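Local coordinates for protein transcriptional regulator Tm0710 (Thermotoga maritima, PDB 2A61) that probably binds DNA as a homodimer through a winged helix-turn-helix domain, as MarR-family transcriptional regulators do, at residues K135-M138 against E139-S143; G30-P33 against A34-D37; L39-I42 against Y43-P47. All coordinates share one frame; numbering follows the deposited sequence.

How the interactions relate
Interactions 2 and 3 share one helix, 33-45: the 30-33/34-37 contact caps its start and the 39-42/43-47 contact finishes it at a glycine. Their centres lie 13 Å apart, and they meet where Ile31 CD1 packs on Leu39 CD1 at 4.1 Å. Interaction 1 sits elsewhere, at the end of helix 121-141. Its centre is 29 Å from that of interaction 2, on the opposite side of the chain's centre, and 23 Å from that of interaction 3, with nearest atoms about 16 and 9 Å away. Interactions 1 and 2 both touch the second subunit, so the two distant helix ends each take part in the dimer of this probable DNA-binding regulator; interaction 3 joins in through Phe44 alone.

Interaction 1 of 3, residues K135-M138 against E139-S143; sequences KGVM and ERNFS
Lys135 lays its aliphatic chain across the carboxylate of Glu139, one helical turn on: Lys135 CG lies 3.6 Å from Glu139 OE2 and the ammonium closes a salt bridge, Lys135 NZ to Glu139 OE2 at 2.7 Å. Bends at chi3 (91°) and chi4 (87°) fold the lysine end back over its partner, which reaches out with an extended chain. NZ meets OE2 on the syn side, 23° out of the carboxylate plane. The other oxygen is not idle, since a water donates to Glu139 OE1 at 3.0 Å and accepts a weak hydrogen bond from Lys135 NZ.

Along the backbone of the same turn, Glu139 N bonds Lys135 O at 2.9 Å and Arg140 N bonds Gly136 O, both regular helical links. Asn141 N bonds Met138 O at 3.1 Å from well above the carbonyl plane, and only weakly reaches Val137 O.

These are the last turns of helix 121-141, packed on the second subunit, consistent with the helical dimer interface of MarR-family proteins. Met138 lies on Ile115 of that subunit and Asn141 on Phe111, both in its helix 95-119, where Asp118 forms a salt bridge with Arg140; Phe142 makes a cation-pi contact with that subunit's Lys24.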
loop_
_atom_site.group_PDB
_atom_site.type_symbol
_atom_site.label_atom_id
_atom_site.label_comp_id
_atom_site.label_asym_id
_atom_site.label_seq_id
_atom_site.Cartn_x
_atom_site.Cartn_y
_atom_site.Cartn_z
ATOM N N LYS A 135 -11.505 -6.282 12.394
ATOM C CA LYS A 135 -12.077 -5.776 11.127
ATOM C C LYS A 135 -13.412 -5.038 11.380
ATOM O O LYS A 135 -13.667 -3.958 10.806
ATOM C CB LYS A 135 -12.231 -6.910 10.110
ATOM C CG LYS A 135 -12.748 -6.439 8.731
ATOM C CD LYS A 135 -12.876 -7.569 7.701
ATOM C CE LYS A 135 -14.292 -8.189 7.745
ATOM N NZ LYS A 135 -15.255 -7.465 6.888
ATOM N N GLY A 136 -14.223 -5.640 12.254
ATOM C CA GLY A 136 -15.512 -5.114 12.697
ATOM C C GLY A 136 -15.396 -3.756 13.356
ATOM O O GLY A 136 -16.129 -2.841 12.994
ATOM N N VAL A 137 -14.475 -3.623 14.320
ATOM C CA VAL A 137 -14.252 -2.351 14.997
ATOM C C VAL A 137 -13.683 -1.308 14.053
ATOM O O VAL A 137 -14.062 -0.142 14.130
ATOM C CB VAL A 137 -13.351 -2.472 16.277
ATOM C CG1 VAL A 137 -13.336 -1.156 17.020
ATOM C CG2 VAL A 137 -13.885 -3.490 17.204
ATOM N N MET A 138 -12.804 -1.721 13.130
ATOM C CA MET A 138 -12.260 -0.791 12.134
ATOM C C MET A 138 -13.343 -0.271 11.205
ATOM O O MET A 138 -13.368 0.895 10.878
ATOM C CB MET A 138 -11.148 -1.435 11.306
ATOM C CG MET A 138 -9.843 -1.567 12.057
ATOM S SD MET A 138 -8.573 -2.237 11.017
ATOM C CE MET A 138 -7.130 -1.938 12.063
ATOM N N GLU A 139 -14.195 -1.156 10.724
ATOM C CA GLU A 139 -15.352 -0.762 9.887
ATOM C C GLU A 139 -16.270 0.293 10.510
ATOM O O GLU A 139 -16.775 1.205 9.811
ATOM C CB GLU A 139 -16.143 -1.999 9.518
ATOM C CG GLU A 139 -15.447 -2.770 8.394
ATOM C CD GLU A 139 -16.065 -4.117 8.137
ATOM O OE1 GLU A 139 -17.029 -4.526 8.858
ATOM O OE2 GLU A 139 -15.562 -4.780 7.220
ATOM N N ARG A 140 -16.485 0.149 11.812
ATOM C CA ARG A 140 -17.325 1.019 12.610
ATOM C C ARG A 140 -16.728 2.415 12.715
ATOM O O ARG A 140 -17.470 3.382 12.874
ATOM C CB ARG A 140 -17.514 0.404 14.007
ATOM C CG ARG A 140 -18.319 1.277 14.991
ATOM C CD ARG A 140 -18.326 0.685 16.401
ATOM N NE ARG A 140 -18.607 -0.755 16.347
ATOM C CZ ARG A 140 -18.139 -1.639 17.227
ATOM N NH1 ARG A 140 -17.368 -1.229 18.238
ATOM N NH2 ARG A 140 -18.440 -2.930 17.094
ATOM N N ASN A 141 -15.399 2.530 12.556
ATOM C CA ASN A 141 -14.663 3.806 12.707
ATOM C C ASN A 141 -14.062 4.435 11.421
ATOM O O ASN A 141 -13.496 5.551 11.431
ATOM C CB ASN A 141 -13.571 3.622 13.786
ATOM C CG ASN A 141 -14.158 3.481 15.215
ATOM O OD1 ASN A 141 -14.277 2.375 15.771
ATOM N ND2 ASN A 141 -14.562 4.599 15.783
ATOM N N PHE A 142 -14.194 3.725 10.305
ATOM C CA PHE A 142 -13.536 4.089 9.061
ATOM C C PHE A 142 -14.111 5.342 8.393
ATOM O O PHE A 142 -13.497 5.909 7.462
ATOM C CB PHE A 142 -13.637 2.908 8.113
ATOM C CG PHE A 142 -12.699 2.972 6.956
ATOM C CD1 PHE A 142 -11.323 3.191 7.152
ATOM C CD2 PHE A 142 -13.187 2.755 5.658
ATOM C CE1 PHE A 142 -10.438 3.221 6.042
ATOM C CE2 PHE A 142 -12.315 2.746 4.568
ATOM C CZ PHE A 142 -10.937 2.991 4.759
ATOM N N SER A 143 -15.283 5.787 8.863
ATOM C CA SER A 143 -15.911 6.996 8.261
ATOM C C SER A 143 -15.345 8.342 8.778
ATOM O O SER A 143 -15.604 9.405 8.192
ATOM C CB SER A 143 -17.456 6.960 8.451
ATOM O OG SER A 143 -17.804 7.193 9.828
HETATM O O HOH W 1 -17.137 -7.383 9.713
#

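Interaction 2 of 3, residues G30-P33 against A34-D37; sequences GITP and AQFD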
loop_
_atom_site.group_PDB
_atom_site.type_symbol
_atom_site.label_atom_id
_atom_site.label_comp_id
_atom_site.label_asym_id
_atom_site.label_seq_id
_atom_site.Cartn_x
_atom_site.Cartn_y
_atom_site.Cartn_z
ATOM N N GLY A 30 6.278 -8.553 -16.020
ATOM C CA GLY A 30 6.936 -7.279 -16.301
ATOM C C GLY A 30 6.152 -6.040 -15.923
ATOM O O GLY A 30 6.400 -4.951 -16.518
ATOM N N ILE A 31 5.208 -6.181 -14.967
ATOM C CA ILE A 31 4.355 -5.021 -14.531
ATOM C C ILE A 31 4.992 -4.255 -13.379
ATOM O O ILE A 31 5.441 -4.845 -12.402
ATOM C CB ILE A 31 2.887 -5.490 -14.239
ATOM C CG1 ILE A 31 2.301 -6.025 -15.571
ATOM C CG2 ILE A 31 1.999 -4.374 -13.589
ATOM C CD1 ILE A 31 1.049 -6.854 -15.410
ATOM N N THR A 32 5.105 -2.939 -13.514
ATOM C CA THR A 32 5.794 -2.172 -12.477
ATOM C C THR A 32 4.805 -1.873 -11.324
ATOM O O THR A 32 3.574 -1.968 -11.509
ATOM C CB THR A 32 6.363 -0.832 -13.014
ATOM O OG1 THR A 32 5.276 0.094 -13.197
ATOM C CG2 THR A 32 7.163 -1.009 -14.383
ATOM N N PRO A 33 5.329 -1.524 -10.122
ATOM C CA PRO A 33 4.433 -1.120 -8.984
ATOM C C PRO A 33 3.344 -0.059 -9.312
ATOM O O PRO A 33 2.173 -0.219 -8.904
ATOM C CB PRO A 33 5.423 -0.598 -7.935
ATOM C CG PRO A 33 6.706 -1.417 -8.231
ATOM C CD PRO A 33 6.766 -1.627 -9.729
ATOM N N ALA A 34 3.720 1.006 -10.027
ATOM C CA ALA A 34 2.779 2.039 -10.394
ATOM C C ALA A 34 1.769 1.517 -11.405
ATOM O O ALA A 34 0.576 1.841 -11.314
ATOM C CB ALA A 34 3.500 3.254 -10.943
ATOM N N GLN A 35 2.225 0.696 -12.352
ATOM C CA GLN A 35 1.297 0.053 -13.276
ATOM C C GLN A 35 0.304 -0.856 -12.552
ATOM O O GLN A 35 -0.869 -0.890 -12.909
ATOM C CB GLN A 35 2.030 -0.757 -14.313
ATOM C CG GLN A 35 2.741 0.050 -15.441
ATOM C CD GLN A 35 3.324 -0.913 -16.485
ATOM O OE1 GLN A 35 4.069 -1.822 -16.127
ATOM N NE2 GLN A 35 2.965 -0.727 -17.781
ATOM N N PHE A 36 0.786 -1.640 -11.597
ATOM C CA PHE A 36 -0.102 -2.504 -10.830
ATOM C C PHE A 36 -1.128 -1.721 -9.989
ATOM O O PHE A 36 -2.283 -2.122 -9.875
ATOM C CB PHE A 36 0.718 -3.422 -9.897
ATOM C CG PHE A 36 -0.123 -4.338 -9.072
ATOM C CD1 PHE A 36 -0.867 -5.346 -9.676
ATOM C CD2 PHE A 36 -0.167 -4.211 -7.691
ATOM C CE1 PHE A 36 -1.662 -6.200 -8.894
ATOM C CE2 PHE A 36 -0.960 -5.063 -6.926
ATOM C CZ PHE A 36 -1.695 -6.044 -7.544
ATOM N N ASP A 37 -0.686 -0.612 -9.405
ATOM C CA ASP A 37 -1.581 0.272 -8.648
ATOM C C ASP A 37 -2.753 0.803 -9.519
ATOM O O ASP A 37 -3.886 0.913 -9.030
ATOM C CB ASP A 37 -0.811 1.450 -8.072
ATOM C CG ASP A 37 0.070 1.079 -6.877
ATOM O OD1 ASP A 37 -0.223 0.114 -6.113
ATOM O OD2 ASP A 37 1.100 1.782 -6.731
#
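Thr32 and Gln35 cross obliquely at the head of helix 33-45 and trade hydrogen bonds in both directions, a capping box. Thr32 OG1 takes the backbone N-H of Gln35 at 3.2 Å in a nearly straight bond (164°). In return, Gln35 swings its amide back, and Thr32 N donates to Gln35 OE1 at 3.0 Å, in the carbonyl plane and on a lone pair. Two torsions make this possible: Thr32 holds OG1 between its backbone N and carbonyl carbon (chi1 75°), facing the first turn, while the glutamine chain runs extended and carries its carboxamide back alongside the N-cap residue, up to its N-H. The Thr32 methyl, CG2, rests 3.6 Å from Gln35 OE1.

Ile31 meets the same glutamine at about a right angle, its CG2 3.7 Å from Gln35 CB, and the same methyl comes 4.0 Å from Phe36 CB. Phe36 N to Thr32 O, at 2.8 Å and nearly along the C=O axis, and Asp37 N to Pro33 O start the regular helical bonding.

Thr32 OG1 has a further hydrogen-bond partner, Gly58 O of the second subunit, where Pro33 packs on Leu56. Within its own chain the cap is wedged between helices: Gln35 lies on Arg70 and Leu71 of helix 61-73, Ile31 and Phe36 face helix 95-119, and Asp37 pairs with Arg23 of helix 5-23.

Interaction 3 of 3, residues L39-I42 against Y43-P47; sequences LQKI and YFEGP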
loop_
_atom_site.group_PDB
_atom_site.type_symbol
_atom_site.label_atom_id
_atom_site.label_comp_id
_atom_site.label_asym_id
_atom_site.label_seq_id
_atom_site.Cartn_x
_atom_site.Cartn_y
_atom_site.Cartn_z
ATOM N N LEU A 39 -3.870 -0.889 -12.216
ATOM C CA LEU A 39 -4.683 -2.078 -12.536
ATOM C C LEU A 39 -5.538 -2.508 -11.375
ATOM O O LEU A 39 -6.713 -2.850 -11.573
ATOM C CB LEU A 39 -3.834 -3.274 -12.940
ATOM C CG LEU A 39 -3.141 -3.336 -14.282
ATOM C CD1 LEU A 39 -2.259 -4.611 -14.331
ATOM C CD2 LEU A 39 -4.184 -3.361 -15.391
ATOM N N GLN A 40 -4.962 -2.517 -10.159
ATOM C CA GLN A 40 -5.728 -2.936 -8.984
ATOM C C GLN A 40 -6.823 -1.962 -8.566
ATOM O O GLN A 40 -7.865 -2.399 -8.119
ATOM C CB GLN A 40 -4.836 -3.363 -7.796
ATOM C CG GLN A 40 -4.175 -2.277 -7.058
ATOM C CD GLN A 40 -3.605 -2.756 -5.703
ATOM O OE1 GLN A 40 -2.723 -2.118 -5.138
ATOM N NE2 GLN A 40 -4.124 -3.870 -5.191
ATOM N N LYS A 41 -6.591 -0.666 -8.760
ATOM C CA LYS A 41 -7.622 0.351 -8.563
ATOM C C LYS A 41 -8.831 0.157 -9.474
ATOM O O LYS A 41 -9.977 0.214 -8.999
ATOM C CB LYS A 41 -7.037 1.737 -8.759
ATOM C CG LYS A 41 -8.011 2.873 -8.558
ATOM C CD LYS A 41 -8.764 2.827 -7.191
ATOM C CE LYS A 41 -7.843 2.889 -5.955
ATOM N NZ LYS A 41 -8.554 2.766 -4.596
ATOM N N ILE A 42 -8.576 -0.107 -10.756
ATOM C CA ILE A 42 -9.645 -0.312 -11.711
ATOM C C ILE A 42 -10.294 -1.666 -11.422
ATOM O O ILE A 42 -11.505 -1.820 -11.576
ATOM C CB ILE A 42 -9.134 -0.222 -13.198
ATOM C CG1 ILE A 42 -8.603 1.181 -13.491
ATOM C CG2 ILE A 42 -10.244 -0.619 -14.192
ATOM C CD1 ILE A 42 -7.720 1.295 -14.834
ATOM N N TYR A 43 -9.495 -2.648 -11.010
ATOM C CA TYR A 43 -10.029 -3.964 -10.706
ATOM C C TYR A 43 -11.079 -3.881 -9.594
ATOM O O TYR A 43 -12.117 -4.526 -9.658
ATOM C CB TYR A 43 -8.910 -4.909 -10.274
ATOM C CG TYR A 43 -9.375 -6.301 -9.861
ATOM C CD1 TYR A 43 -9.370 -7.357 -10.776
ATOM C CD2 TYR A 43 -9.787 -6.569 -8.532
ATOM C CE1 TYR A 43 -9.801 -8.643 -10.392
ATOM C CE2 TYR A 43 -10.206 -7.837 -8.141
ATOM C CZ TYR A 43 -10.174 -8.864 -9.078
ATOM O OH TYR A 43 -10.563 -10.107 -8.713
ATOM N N PHE A 44 -10.791 -3.064 -8.592
ATOM C CA PHE A 44 -11.671 -2.977 -7.430
ATOM C C PHE A 44 -12.773 -1.939 -7.577
ATOM O O PHE A 44 -13.894 -2.174 -7.079
ATOM C CB PHE A 44 -10.864 -2.767 -6.131
ATOM C CG PHE A 44 -10.118 -4.000 -5.670
ATOM C CD1 PHE A 44 -10.812 -5.168 -5.313
ATOM C CD2 PHE A 44 -8.718 -3.983 -5.573
ATOM C CE1 PHE A 44 -10.119 -6.321 -4.859
ATOM C CE2 PHE A 44 -8.002 -5.123 -5.166
ATOM C CZ PHE A 44 -8.691 -6.290 -4.832
ATOM N N GLU A 45 -12.482 -0.808 -8.215
ATOM C CA GLU A 45 -13.439 0.297 -8.281
ATOM C C GLU A 45 -14.039 0.538 -9.655
ATOM O O GLU A 45 -14.965 1.346 -9.811
ATOM C CB GLU A 45 -12.809 1.577 -7.757
ATOM C CG GLU A 45 -12.005 1.388 -6.511
ATOM C CD GLU A 45 -11.712 2.694 -5.833
ATOM O OE1 GLU A 45 -11.388 2.660 -4.631
ATOM O OE2 GLU A 45 -11.860 3.762 -6.480
ATOM N N GLY A 46 -13.542 -0.179 -10.659
ATOM C CA GLY A 46 -14.038 0.003 -12.012
ATOM C C GLY A 46 -13.374 1.141 -12.774
ATOM O O GLY A 46 -12.326 1.638 -12.373
ATOM N N PRO A 47 -14.004 1.560 -13.880
ATOM C CA PRO A 47 -13.493 2.488 -14.902
ATOM C C PRO A 47 -12.978 3.770 -14.276
ATOM O O PRO A 47 -13.618 4.337 -13.365
ATOM C CB PRO A 47 -14.713 2.783 -15.780
ATOM C CG PRO A 47 -15.632 1.616 -15.558
ATOM C CD PRO A 47 -15.363 1.067 -14.190
#
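Lys41 curls forward over Glu45, one turn later on helix 33-45. Its CG starts out anti to the backbone N (chi1 -179°), then bends at chi2 and chi3 turn the chain down the helix, until Lys41 CD sits 3.2 Å from Glu45 CD, a close methylene-to-carboxylate approach. The chain ends in a salt bridge, Lys41 NZ to Glu45 OE1 at 2.8 Å, and the ammonium meets that oxygen from above the carboxylate plane, 74° out of it. Glu45, extended beyond CG, offers its group broadside to the lysine chain, and its OE2 forms a second salt bridge with Lys48.

The aromatic pair is turned differently. Phe44 CG lies beside its backbone N, anti to the carbonyl carbon, and Tyr43 CD2 sits over the centre of the phenylalanine ring, 3.6 Å above its plane. Phe44 CD2 also lies 3.1 Å from Gln40 O, and the Gln40 amide, its NE2 4.1 Å from Phe44 CE2, is tilted 49° from the ring plane.

Ile42 covers the turn out of the helix: its CG2 is 3.6 Å from Gly46 O, and Gly46 N bonds Ile42 O at 2.8 Å. Gly46 has positive phi, and a side chain here would collide with Pro47 CD. Farther out, Ile42 packs on Leu77 and Ile93 of the antiparallel strands 77-82 and 88-93, which probably form the wing of the winged helix-turn-helix domain.

Putting an alanine at Lys41 would probably leave Glu45 OE1 without its charged mate and uncover the carboxylate face that the methylenes now overlie. With Lys41 and Lys48 each holding one oxygen, the negative charge of Glu45 is probably well stabilised and its carboxylate restrained from turning, beside the glycine that ends the helix.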